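Local coordinates for protein alpha,alpha-trehalose-phosphate synthase (UDP-forming) (Burkholderia multivorans, PDB 5UOF) that belongs to glycosyltransferase family 20 and has the GT-B architecture, two Rossmann-like domains, at residues M9-V19 and L40-N51; G31-A39 and L450-V458. All coordinates share one frame; numbering follows the deposited sequence.

Contact 1 of 2, residues M9-V19 and L40-N51; sequences MSRLIVVSNRV and LQETGGVWFGWN. With EDO (1,2-ethanediol), chain Q.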
loop_
_atom_site.group_PDB
_atom_site.type_symbol
_atom_site.label_atom_id
_atom_site.label_comp_id
_atom_site.label_asym_id
_atom_site.label_seq_id
_atom_site.Cartn_x
_atom_site.Cartn_y
_atom_site.Cartn_z
ATOM N N MET A 9 -29.642 -4.103 -33.280
ATOM C CA MET A 9 -28.949 -4.448 -32.051
ATOM C C MET A 9 -29.368 -3.482 -30.955
ATOM O O MET A 9 -29.948 -2.423 -31.213
ATOM C CB MET A 9 -27.427 -4.439 -32.242
ATOM C CG MET A 9 -26.879 -3.178 -32.875
ATOM S SD MET A 9 -25.477 -3.516 -33.962
ATOM C CE MET A 9 -24.937 -5.119 -33.366
ATOM N N SER A 10 -29.091 -3.875 -29.717
ATOM C CA SER A 10 -29.463 -3.055 -28.578
ATOM C C SER A 10 -28.603 -1.799 -28.508
ATOM O O SER A 10 -27.442 -1.785 -28.930
ATOM C CB SER A 10 -29.320 -3.861 -27.290
ATOM O OG SER A 10 -30.068 -5.061 -27.371
ATOM N N ARG A 11 -29.181 -0.734 -27.960
ATOM C CA ARG A 11 -28.414 0.484 -27.743
ATOM C C ARG A 11 -27.334 0.245 -26.702
ATOM O O ARG A 11 -27.563 -0.426 -25.692
ATOM C CB ARG A 11 -29.315 1.624 -27.275
ATOM C CG ARG A 11 -30.408 1.991 -28.268
ATOM C CD ARG A 11 -31.117 3.248 -27.821
ATOM N NE ARG A 11 -31.636 3.128 -26.460
ATOM C CZ ARG A 11 -32.297 4.092 -25.829
ATOM N NH1 ARG A 11 -32.516 5.251 -26.436
ATOM N NH2 ARG A 11 -32.729 3.900 -24.583
ATOM N N LEU A 12 -26.151 0.792 -26.967
ATOM C CA LEU A 12 -25.136 0.969 -25.942
ATOM C C LEU A 12 -25.395 2.291 -25.235
ATOM O O LEU A 12 -25.551 3.329 -25.885
ATOM C CB LEU A 12 -23.737 0.960 -26.556
ATOM C CG LEU A 12 -22.592 1.126 -25.552
ATOM C CD1 LEU A 12 -22.552 -0.051 -24.586
ATOM C CD2 LEU A 12 -21.259 1.302 -26.290
ATOM N N ILE A 13 -25.461 2.244 -23.910
ATOM C CA ILE A 13 -25.608 3.426 -23.075
ATOM C C ILE A 13 -24.277 3.616 -22.366
ATOM O O ILE A 13 -23.928 2.835 -21.478
ATOM C CB ILE A 13 -26.758 3.274 -22.063
ATOM C CG1 ILE A 13 -28.024 2.735 -22.753
ATOM C CG2 ILE A 13 -27.013 4.589 -21.301
ATOM C CD1 ILE A 13 -28.629 3.635 -23.814
ATOM N N VAL A 14 -23.519 4.627 -22.769
ATOM C CA VAL A 14 -22.272 4.972 -22.097
ATOM C C VAL A 14 -22.577 5.973 -20.993
ATOM O O VAL A 14 -23.256 6.980 -21.225
ATOM C CB VAL A 14 -21.252 5.543 -23.096
ATOM C CG1 VAL A 14 -20.103 6.214 -22.353
ATOM C CG2 VAL A 14 -20.725 4.443 -24.017
ATOM N N VAL A 15 -22.078 5.697 -19.789
ATOM C CA VAL A 15 -22.227 6.587 -18.642
ATOM C C VAL A 15 -20.821 6.961 -18.176
ATOM O O VAL A 15 -20.030 6.080 -17.807
ATOM C CB VAL A 15 -23.023 5.920 -17.509
ATOM C CG1 VAL A 15 -23.111 6.833 -16.293
ATOM C CG2 VAL A 15 -24.420 5.533 -17.988
ATOM N N SER A 16 -20.500 8.258 -18.206
ATOM C CA SER A 16 -19.164 8.699 -17.806
ATOM C C SER A 16 -19.222 10.109 -17.229
ATOM O O SER A 16 -20.291 10.715 -17.109
ATOM C CB SER A 16 -18.190 8.652 -18.984
ATOM O OG SER A 16 -18.457 9.691 -19.913
ATOM N N ASN A 17 -18.040 10.647 -16.906
ATOM C CA ASN A 17 -17.955 11.912 -16.177
ATOM C C ASN A 17 -18.451 13.074 -17.022
ATOM O O ASN A 17 -19.121 13.976 -16.507
ATOM C CB ASN A 17 -16.513 12.199 -15.741
ATOM C CG ASN A 17 -15.963 11.172 -14.777
ATOM O OD1 ASN A 17 -16.684 10.633 -13.943
ATOM N ND2 ASN A 17 -14.669 10.901 -14.889
ATOM N N ARG A 18 -18.136 13.076 -18.315
ATOM C CA ARG A 18 -18.359 14.264 -19.123
ATOM C C ARG A 18 -18.757 13.869 -20.536
ATOM O O ARG A 18 -18.076 13.059 -21.173
ATOM C CB ARG A 18 -17.091 15.124 -19.157
ATOM C CG ARG A 18 -17.180 16.314 -20.085
ATOM C CD ARG A 18 -18.074 17.385 -19.507
ATOM N NE ARG A 18 -18.283 18.465 -20.467
ATOM C CZ ARG A 18 -17.448 19.482 -20.633
ATOM N NH1 ARG A 18 -16.342 19.561 -19.900
ATOM N NH2 ARG A 18 -17.718 20.423 -21.526
ATOM N N VAL A 19 -19.841 14.454 -21.032
ATOM C CA VAL A 19 -20.193 14.360 -22.441
ATOM C C VAL A 19 -19.731 15.654 -23.097
ATOM O O VAL A 19 -20.259 16.733 -22.805
ATOM C CB VAL A 19 -21.698 14.136 -22.639
ATOM C CG1 VAL A 19 -22.001 13.940 -24.107
ATOM C CG2 VAL A 19 -22.180 12.945 -21.822
ATOM N N LEU A 40 -21.143 3.547 -30.049
ATOM C CA LEU A 40 -22.360 4.356 -29.947
ATOM C C LEU A 40 -22.994 4.567 -31.316
ATOM O O LEU A 40 -24.218 4.456 -31.469
ATOM C CB LEU A 40 -22.061 5.700 -29.286
ATOM C CG LEU A 40 -21.721 5.651 -27.791
ATOM C CD1 LEU A 40 -21.179 6.993 -27.341
ATOM C CD2 LEU A 40 -22.951 5.263 -26.970
ATOM N N GLN A 41 -22.169 4.877 -32.327
ATOM C CA GLN A 41 -22.695 5.095 -33.673
ATOM C C GLN A 41 -23.325 3.825 -34.228
ATOM O O GLN A 41 -24.397 3.865 -34.841
ATOM C CB GLN A 41 -21.584 5.575 -34.604
ATOM C CG GLN A 41 -21.118 6.999 -34.387
ATOM C CD GLN A 41 -19.852 7.310 -35.179
ATOM O OE1 GLN A 41 -19.444 8.468 -35.300
ATOM N NE2 GLN A 41 -19.224 6.269 -35.721
ATOM N N GLU A 42 -22.664 2.686 -34.024
ATOM C CA GLU A 42 -23.135 1.424 -34.584
ATOM C C GLU A 42 -24.473 1.003 -33.981
ATOM O O GLU A 42 -25.338 0.470 -34.691
ATOM C CB GLU A 42 -22.070 0.356 -34.355
ATOM C CG GLU A 42 -22.453 -1.053 -34.722
ATOM C CD GLU A 42 -21.361 -2.038 -34.348
ATOM O OE1 GLU A 42 -20.238 -1.584 -34.037
ATOM O OE2 GLU A 42 -21.618 -3.261 -34.355
ATOM N N THR A 43 -24.664 1.236 -32.677
ATOM C CA THR A 43 -25.864 0.804 -31.964
ATOM C C THR A 43 -26.929 1.885 -31.839
ATOM O O THR A 43 -27.977 1.622 -31.243
ATOM C CB THR A 43 -25.501 0.303 -30.559
ATOM O OG1 THR A 43 -25.032 1.401 -29.762
ATOM C CG2 THR A 43 -24.421 -0.769 -30.634
ATOM N N GLY A 44 -26.693 3.087 -32.360
ATOM C CA GLY A 44 -27.638 4.172 -32.163
ATOM C C GLY A 44 -27.861 4.457 -30.690
ATOM O O GLY A 44 -29.000 4.606 -30.229
ATOM N N GLY A 45 -26.765 4.524 -29.938
ATOM C CA GLY A 45 -26.822 4.552 -28.492
ATOM C C GLY A 45 -26.929 5.946 -27.903
ATOM O O GLY A 45 -27.208 6.934 -28.583
ATOM N N VAL A 46 -26.711 6.005 -26.589
ATOM C CA VAL A 46 -26.831 7.222 -25.798
ATOM C C VAL A 46 -25.574 7.358 -24.947
ATOM O O VAL A 46 -25.118 6.379 -24.347
ATOM C CB VAL A 46 -28.087 7.197 -24.903
ATOM C CG1 VAL A 46 -28.260 8.519 -24.162
ATOM C CG2 VAL A 46 -29.331 6.872 -25.729
ATOM N N TRP A 47 -25.007 8.559 -24.913
ATOM C CA TRP A 47 -23.944 8.918 -23.983
ATOM C C TRP A 47 -24.562 9.846 -22.949
ATOM O O TRP A 47 -25.079 10.914 -23.301
ATOM C CB TRP A 47 -22.777 9.590 -24.708
ATOM C CG TRP A 47 -21.494 9.708 -23.913
ATOM C CD1 TRP A 47 -21.325 9.538 -22.571
ATOM C CD2 TRP A 47 -20.206 10.030 -24.445
ATOM N NE1 TRP A 47 -20.001 9.735 -22.234
ATOM C CE2 TRP A 47 -19.298 10.036 -23.372
ATOM C CE3 TRP A 47 -19.735 10.310 -25.735
ATOM C CZ2 TRP A 47 -17.943 10.311 -23.546
ATOM C CZ3 TRP A 47 -18.391 10.582 -25.906
ATOM C CH2 TRP A 47 -17.511 10.584 -24.815
ATOM N N PHE A 48 -24.552 9.409 -21.695
ATOM C CA PHE A 48 -25.170 10.111 -20.584
ATOM C C PHE A 48 -24.093 10.604 -19.633
ATOM O O PHE A 48 -23.153 9.870 -19.320
ATOM C CB PHE A 48 -26.155 9.185 -19.853
ATOM C CG PHE A 48 -26.676 9.740 -18.560
ATOM C CD1 PHE A 48 -27.805 10.556 -18.542
ATOM C CD2 PHE A 48 -26.072 9.413 -17.357
ATOM C CE1 PHE A 48 -28.290 11.055 -17.346
ATOM C CE2 PHE A 48 -26.557 9.909 -16.158
ATOM C CZ PHE A 48 -27.664 10.732 -16.154
ATOM N N GLY A 49 -24.233 11.846 -19.179
ATOM C CA GLY A 49 -23.299 12.386 -18.212
ATOM C C GLY A 49 -23.422 13.895 -18.103
ATOM O O GLY A 49 -24.364 14.505 -18.617
ATOM N N TRP A 50 -22.430 14.479 -17.431
ATOM C CA TRP A 50 -22.380 15.915 -17.178
ATOM C C TRP A 50 -22.126 16.696 -18.461
ATOM O O TRP A 50 -21.349 16.270 -19.322
ATOM C CB TRP A 50 -21.260 16.205 -16.181
ATOM C CG TRP A 50 -21.165 17.618 -15.705
ATOM C CD1 TRP A 50 -22.190 18.489 -15.501
ATOM C CD2 TRP A 50 -19.965 18.314 -15.345
ATOM N NE1 TRP A 50 -21.704 19.691 -15.039
ATOM C CE2 TRP A 50 -20.340 19.607 -14.931
ATOM C CE3 TRP A 50 -18.607 17.966 -15.336
ATOM C CZ2 TRP A 50 -19.407 20.559 -14.513
ATOM C CZ3 TRP A 50 -17.680 18.913 -14.919
ATOM C CH2 TRP A 50 -18.086 20.194 -14.518
ATOM N N ASN A 51 -22.759 17.864 -18.575
ATOM C CA ASN A 51 -22.510 18.762 -19.696
ATOM C C ASN A 51 -21.398 19.773 -19.417
ATOM O O ASN A 51 -21.157 20.656 -20.249
ATOM C CB ASN A 51 -23.801 19.496 -20.106
ATOM C CG ASN A 51 -24.424 20.296 -18.966
ATOM O OD1 ASN A 51 -23.825 20.471 -17.907
ATOM N ND2 ASN A 51 -25.639 20.790 -19.187
HETATM C C1 EDO Q . -19.078 -3.299 -31.489
HETATM O O1 EDO Q . -18.017 -4.245 -31.306
HETATM C C2 EDO Q . -18.576 -1.891 -31.203
HETATM O O2 EDO Q . -18.019 -1.285 -32.380
HETATM O O HOH W 1 -30.055 0.366 -31.644
HETATM O O HOH W 2 -21.151 12.426 -15.083
#

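Contact 2 of 2, residues G31-A39 and L450-V458; sequences GLAVGVMDA and LSVWRDTFV. With EDO (1,2-ethanediol), chain K; EDO (1,2-ethanediol), chain Q.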
loop_
_atom_site.group_PDB
_atom_site.type_symbol
_atom_site.label_atom_id
_atom_site.label_comp_id
_atom_site.label_asym_id
_atom_site.label_seq_id
_atom_site.Cartn_x
_atom_site.Cartn_y
_atom_site.Cartn_z
ATOM N N GLY A 31 -8.935 10.471 -25.609
ATOM C CA GLY A 31 -10.132 10.657 -24.816
ATOM C C GLY A 31 -11.064 9.459 -24.903
ATOM O O GLY A 31 -10.888 8.542 -25.707
ATOM N N LEU A 32 -12.079 9.485 -24.039
ATOM C CA LEU A 32 -13.039 8.389 -24.022
ATOM C C LEU A 32 -13.852 8.346 -25.307
ATOM O O LEU A 32 -14.246 7.263 -25.755
ATOM C CB LEU A 32 -13.959 8.519 -22.805
ATOM C CG LEU A 32 -14.954 7.379 -22.579
ATOM C CD1 LEU A 32 -14.240 6.083 -22.233
ATOM C CD2 LEU A 32 -15.941 7.741 -21.482
ATOM N N ALA A 33 -14.079 9.506 -25.928
ATOM C CA ALA A 33 -14.908 9.568 -27.127
ATOM C C ALA A 33 -14.361 8.665 -28.228
ATOM O O ALA A 33 -15.118 7.932 -28.874
ATOM C CB ALA A 33 -15.013 11.014 -27.618
ATOM N N VAL A 34 -13.047 8.704 -28.467
ATOM C CA VAL A 34 -12.508 7.869 -29.536
ATOM C C VAL A 34 -12.624 6.393 -29.164
ATOM O O VAL A 34 -12.784 5.533 -30.042
ATOM C CB VAL A 34 -11.059 8.277 -29.876
ATOM C CG1 VAL A 34 -10.143 8.038 -28.702
ATOM C CG2 VAL A 34 -10.559 7.525 -31.099
ATOM N N GLY A 35 -12.606 6.077 -27.866
ATOM C CA GLY A 35 -12.776 4.696 -27.446
ATOM C C GLY A 35 -14.174 4.142 -27.662
ATOM O O GLY A 35 -14.328 2.961 -27.978
ATOM N N VAL A 36 -15.206 4.967 -27.511
ATOM C CA VAL A 36 -16.575 4.451 -27.515
ATOM C C VAL A 36 -17.413 4.908 -28.694
ATOM O O VAL A 36 -18.535 4.399 -28.856
ATOM C CB VAL A 36 -17.315 4.805 -26.210
ATOM C CG1 VAL A 36 -16.570 4.240 -24.991
ATOM C CG2 VAL A 36 -17.517 6.309 -26.115
ATOM N N MET A 37 -16.950 5.859 -29.503
ATOM C CA MET A 37 -17.883 6.472 -30.449
ATOM C C MET A 37 -18.337 5.478 -31.512
ATOM O O MET A 37 -19.519 5.465 -31.888
ATOM C CB MET A 37 -17.264 7.712 -31.087
ATOM C CG MET A 37 -18.246 8.525 -31.925
ATOM S SD MET A 37 -19.727 9.025 -31.014
ATOM C CE MET A 37 -19.041 10.097 -29.753
ATOM N N ASP A 38 -17.424 4.627 -31.998
ATOM C CA ASP A 38 -17.802 3.642 -33.009
ATOM C C ASP A 38 -18.923 2.736 -32.513
ATOM O O ASP A 38 -19.818 2.365 -33.283
ATOM C CB ASP A 38 -16.592 2.807 -33.421
ATOM C CG ASP A 38 -15.736 3.487 -34.474
ATOM O OD1 ASP A 38 -16.059 4.632 -34.861
ATOM O OD2 ASP A 38 -14.743 2.873 -34.920
ATOM N N ALA A 39 -18.882 2.358 -31.229
ATOM C CA ALA A 39 -19.931 1.513 -30.668
ATOM C C ALA A 39 -21.229 2.288 -30.484
ATOM O O ALA A 39 -22.321 1.753 -30.720
ATOM C CB ALA A 39 -19.467 0.915 -29.340
ATOM N N LEU A 450 -6.933 0.084 -29.703
ATOM C CA LEU A 450 -8.073 0.575 -28.931
ATOM C C LEU A 450 -9.368 -0.156 -29.282
ATOM O O LEU A 450 -10.274 -0.253 -28.438
ATOM C CB LEU A 450 -8.226 2.081 -29.152
ATOM C CG LEU A 450 -9.342 2.824 -28.410
ATOM C CD1 LEU A 450 -9.280 2.535 -26.903
ATOM C CD2 LEU A 450 -9.192 4.327 -28.646
ATOM N N SER A 451 -9.483 -0.681 -30.511
ATOM C CA SER A 451 -10.704 -1.391 -30.868
ATOM C C SER A 451 -10.859 -2.693 -30.092
ATOM O O SER A 451 -11.987 -3.172 -29.929
ATOM C CB SER A 451 -10.743 -1.675 -32.374
ATOM O OG SER A 451 -9.912 -2.770 -32.707
ATOM N N VAL A 452 -9.761 -3.273 -29.595
ATOM C CA VAL A 452 -9.867 -4.506 -28.822
ATOM C C VAL A 452 -10.600 -4.245 -27.507
ATOM O O VAL A 452 -11.506 -4.993 -27.132
ATOM C CB VAL A 452 -8.477 -5.127 -28.597
ATOM C CG1 VAL A 452 -8.583 -6.400 -27.750
ATOM C CG2 VAL A 452 -7.823 -5.426 -29.957
ATOM N N TRP A 453 -10.230 -3.174 -26.802
ATOM C CA TRP A 453 -10.947 -2.782 -25.587
ATOM C C TRP A 453 -12.433 -2.620 -25.858
ATOM O O TRP A 453 -13.281 -3.223 -25.188
ATOM C CB TRP A 453 -10.352 -1.477 -25.055
ATOM C CG TRP A 453 -11.023 -0.855 -23.866
ATOM C CD1 TRP A 453 -10.930 -1.257 -22.561
ATOM C CD2 TRP A 453 -11.823 0.336 -23.862
ATOM N NE1 TRP A 453 -11.655 -0.409 -21.752
ATOM C CE2 TRP A 453 -12.189 0.590 -22.523
ATOM C CE3 TRP A 453 -12.262 1.214 -24.861
ATOM C CZ2 TRP A 453 -12.981 1.673 -22.160
ATOM C CZ3 TRP A 453 -13.041 2.291 -24.497
ATOM C CH2 TRP A 453 -13.400 2.510 -23.159
ATOM N N ARG A 454 -12.763 -1.804 -26.854
ATOM C CA ARG A 454 -14.155 -1.530 -27.163
ATOM C C ARG A 454 -14.897 -2.804 -27.551
ATOM O O ARG A 454 -15.965 -3.116 -27.002
ATOM C CB ARG A 454 -14.218 -0.497 -28.285
ATOM C CG ARG A 454 -15.570 -0.403 -28.927
ATOM C CD ARG A 454 -15.618 0.732 -29.938
ATOM N NE ARG A 454 -14.850 0.459 -31.144
ATOM C CZ ARG A 454 -13.716 1.074 -31.465
ATOM N NH1 ARG A 454 -13.200 2.002 -30.667
ATOM N NH2 ARG A 454 -13.098 0.757 -32.590
ATOM N N ASP A 455 -14.340 -3.559 -28.497
ATOM C CA ASP A 455 -15.060 -4.689 -29.077
ATOM C C ASP A 455 -15.227 -5.827 -28.080
ATOM O O ASP A 455 -16.296 -6.451 -28.027
ATOM C CB ASP A 455 -14.337 -5.191 -30.325
ATOM C CG ASP A 455 -14.480 -4.247 -31.501
ATOM O OD1 ASP A 455 -15.425 -3.426 -31.508
ATOM O OD2 ASP A 455 -13.643 -4.333 -32.419
ATOM N N THR A 456 -14.189 -6.126 -27.286
ATOM C CA THR A 456 -14.293 -7.248 -26.356
ATOM C C THR A 456 -15.212 -6.911 -25.187
ATOM O O THR A 456 -15.968 -7.768 -24.717
ATOM C CB THR A 456 -12.905 -7.661 -25.862
ATOM O OG1 THR A 456 -12.268 -6.547 -25.237
ATOM C CG2 THR A 456 -12.044 -8.119 -27.038
ATOM N N PHE A 457 -15.175 -5.662 -24.709
ATOM C CA PHE A 457 -16.062 -5.314 -23.604
ATOM C C PHE A 457 -17.515 -5.333 -24.062
ATOM O O PHE A 457 -18.377 -5.919 -23.398
ATOM C CB PHE A 457 -15.699 -3.952 -23.006
ATOM C CG PHE A 457 -16.300 -3.726 -21.643
ATOM C CD1 PHE A 457 -17.632 -3.368 -21.500
ATOM C CD2 PHE A 457 -15.537 -3.899 -20.500
ATOM C CE1 PHE A 457 -18.193 -3.180 -20.243
ATOM C CE2 PHE A 457 -16.082 -3.710 -19.240
ATOM C CZ PHE A 457 -17.420 -3.350 -19.106
ATOM N N VAL A 458 -17.799 -4.733 -25.221
ATOM C CA VAL A 458 -19.172 -4.736 -25.728
ATOM C C VAL A 458 -19.642 -6.163 -25.992
ATOM O O VAL A 458 -20.797 -6.512 -25.718
ATOM C CB VAL A 458 -19.279 -3.850 -26.982
ATOM C CG1 VAL A 458 -20.637 -4.053 -27.668
ATOM C CG2 VAL A 458 -19.078 -2.386 -26.609
HETATM C C1 EDO K . -10.282 5.610 -24.592
HETATM O O1 EDO K . -9.065 6.353 -24.720
HETATM C C2 EDO K . -10.599 5.433 -23.111
HETATM O O2 EDO K . -10.312 6.648 -22.401
HETATM C C1 EDO Q . -19.078 -3.299 -31.489
HETATM O O1 EDO Q . -18.017 -4.245 -31.306
HETATM C C2 EDO Q . -18.576 -1.891 -31.203
HETATM O O2 EDO Q . -18.019 -1.285 -32.380
HETATM O O HOH W 3 -13.288 0.079 -35.430
#

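Contact 1 of 2, residues M9-V19 and L40-N51
Leu-12 and Val-46 start a parallel ladder between strands 12-16 and 46-48, whose short axes run 4.7 Å apart at 17°. Four backbone bonds in turn satisfy the facing N-H and C=O groups: Val-46 N to Leu-12 O, Val-14 N to Val-46 O, Phe-48 N to Val-14 O and Ser-16 N to Phe-48 O; the third is nearly straight at 178°. On the other edge of strand 12-16, Ile-13 and Val-15 pair with strand 135-139. Thr-43 adds a side-chain acceptor: Leu-12 N donates to Thr-43 OG1 (3.1 Å), whose hydroxyl also bonds Ala-39 O.

Trp-47 NE1 donates to Ser-16 OG at 2.8 Å, with the oxygen exactly in the indole plane. Ser-16 reaches that edge because chi1, 73°, sets OG between its backbone N and carbonyl carbon. Val-14 CG1 lies over one indole face, 3.7 Å from the centroid of the five-membered ring, and Val-19 CG2 over the other. Beyond the corner at Gly-49, Val-19 N donates to Trp-50 O (2.9 Å).

Held flat between two methyl groups and bonded at its edge, the buried indole has its rotation fixed and its one N-H satisfied, within a beta-alpha-beta unit.

Contact 2 of 2, residues G31-A39 and L450-V458
Leu-32 opens the contact at the start of its helix, bringing CD1 to within 3.8 Å of Trp-453 CH2, with the two side chains at about a right angle. Val-34 follows on another side of the helix: its CG1 meets Leu-450 CD2, also at 3.8 Å.

Gly-35 is the point of closest backbone approach, its CA 6.4 Å from the CA of Arg-454, although the segment axes stay 9.2 Å apart and cross at -49°. Having no side chain, it leaves room for Trp-453 CZ3, which comes to 3.8 Å of its CA; Leu-450 CD2 rests against the same CA. The Gly-35 carbonyl oxygen sits at the edge of the Trp-453 ring and accepts from Arg-454 NH1 at 3.1 Å. The bond is nearly straight at hydrogen and lies in the guanidinium plane, yet the donor stands 52° above the carbonyl plane, away from a lone-pair direction. Arg-454 runs extended through CD, which lies against the same oxygen, and then bends at chi3 (71°), which brings the guanidinium edge round to it.

Val-36 CG1 then packs near Trp-453 CH2. Two residues on, where the helix is kinked, Asp-38 places CB over a guanidinium face; its OD2 lies 3.6 Å from Arg-454 NH2, well out of plane, making a salt bridge of charges alone. A water receives a weak bond from NH2 and donates to OD2. Last in the segment, Ala-39 sets its CB beside Arg-454 CD and near Val-458 CG2.

Tyr-238 OH also bonds NH2, and Asp-455 supplies a long salt bridge to NE. Arg-454 thus spends directed bonds on a backbone carbonyl and a hydroxyl, while two carboxylates probably offset its charge less directionally; beside it, aliphatic groups and Trp-453 complete a largely buried helix-helix joint.

Overall arrangement
From the N terminus, strand 12-16 leads through a loop into helix 32-43, and the chain returns as strand 46-48; contact 1 closes this short loop as a beta-alpha-beta crossover in the ten-strand sheet. Contact 2 starts from the connecting helix and closes a far longer loop, with 410 residues between its segments, including the whole six-strand parallel sheet. The segments alternate along the sequence, so the contacts cross. Their centres are 12 Å apart, and they touch directly: Ser-16 CB lies 3.5 Å from Leu-32 CD2. Helix 32-43 thus packs on its own sheet and, along its flank, against C-terminal helix 450-472, which also touches that sheet on returning to the N-terminal domain, as in other GT-B proteins.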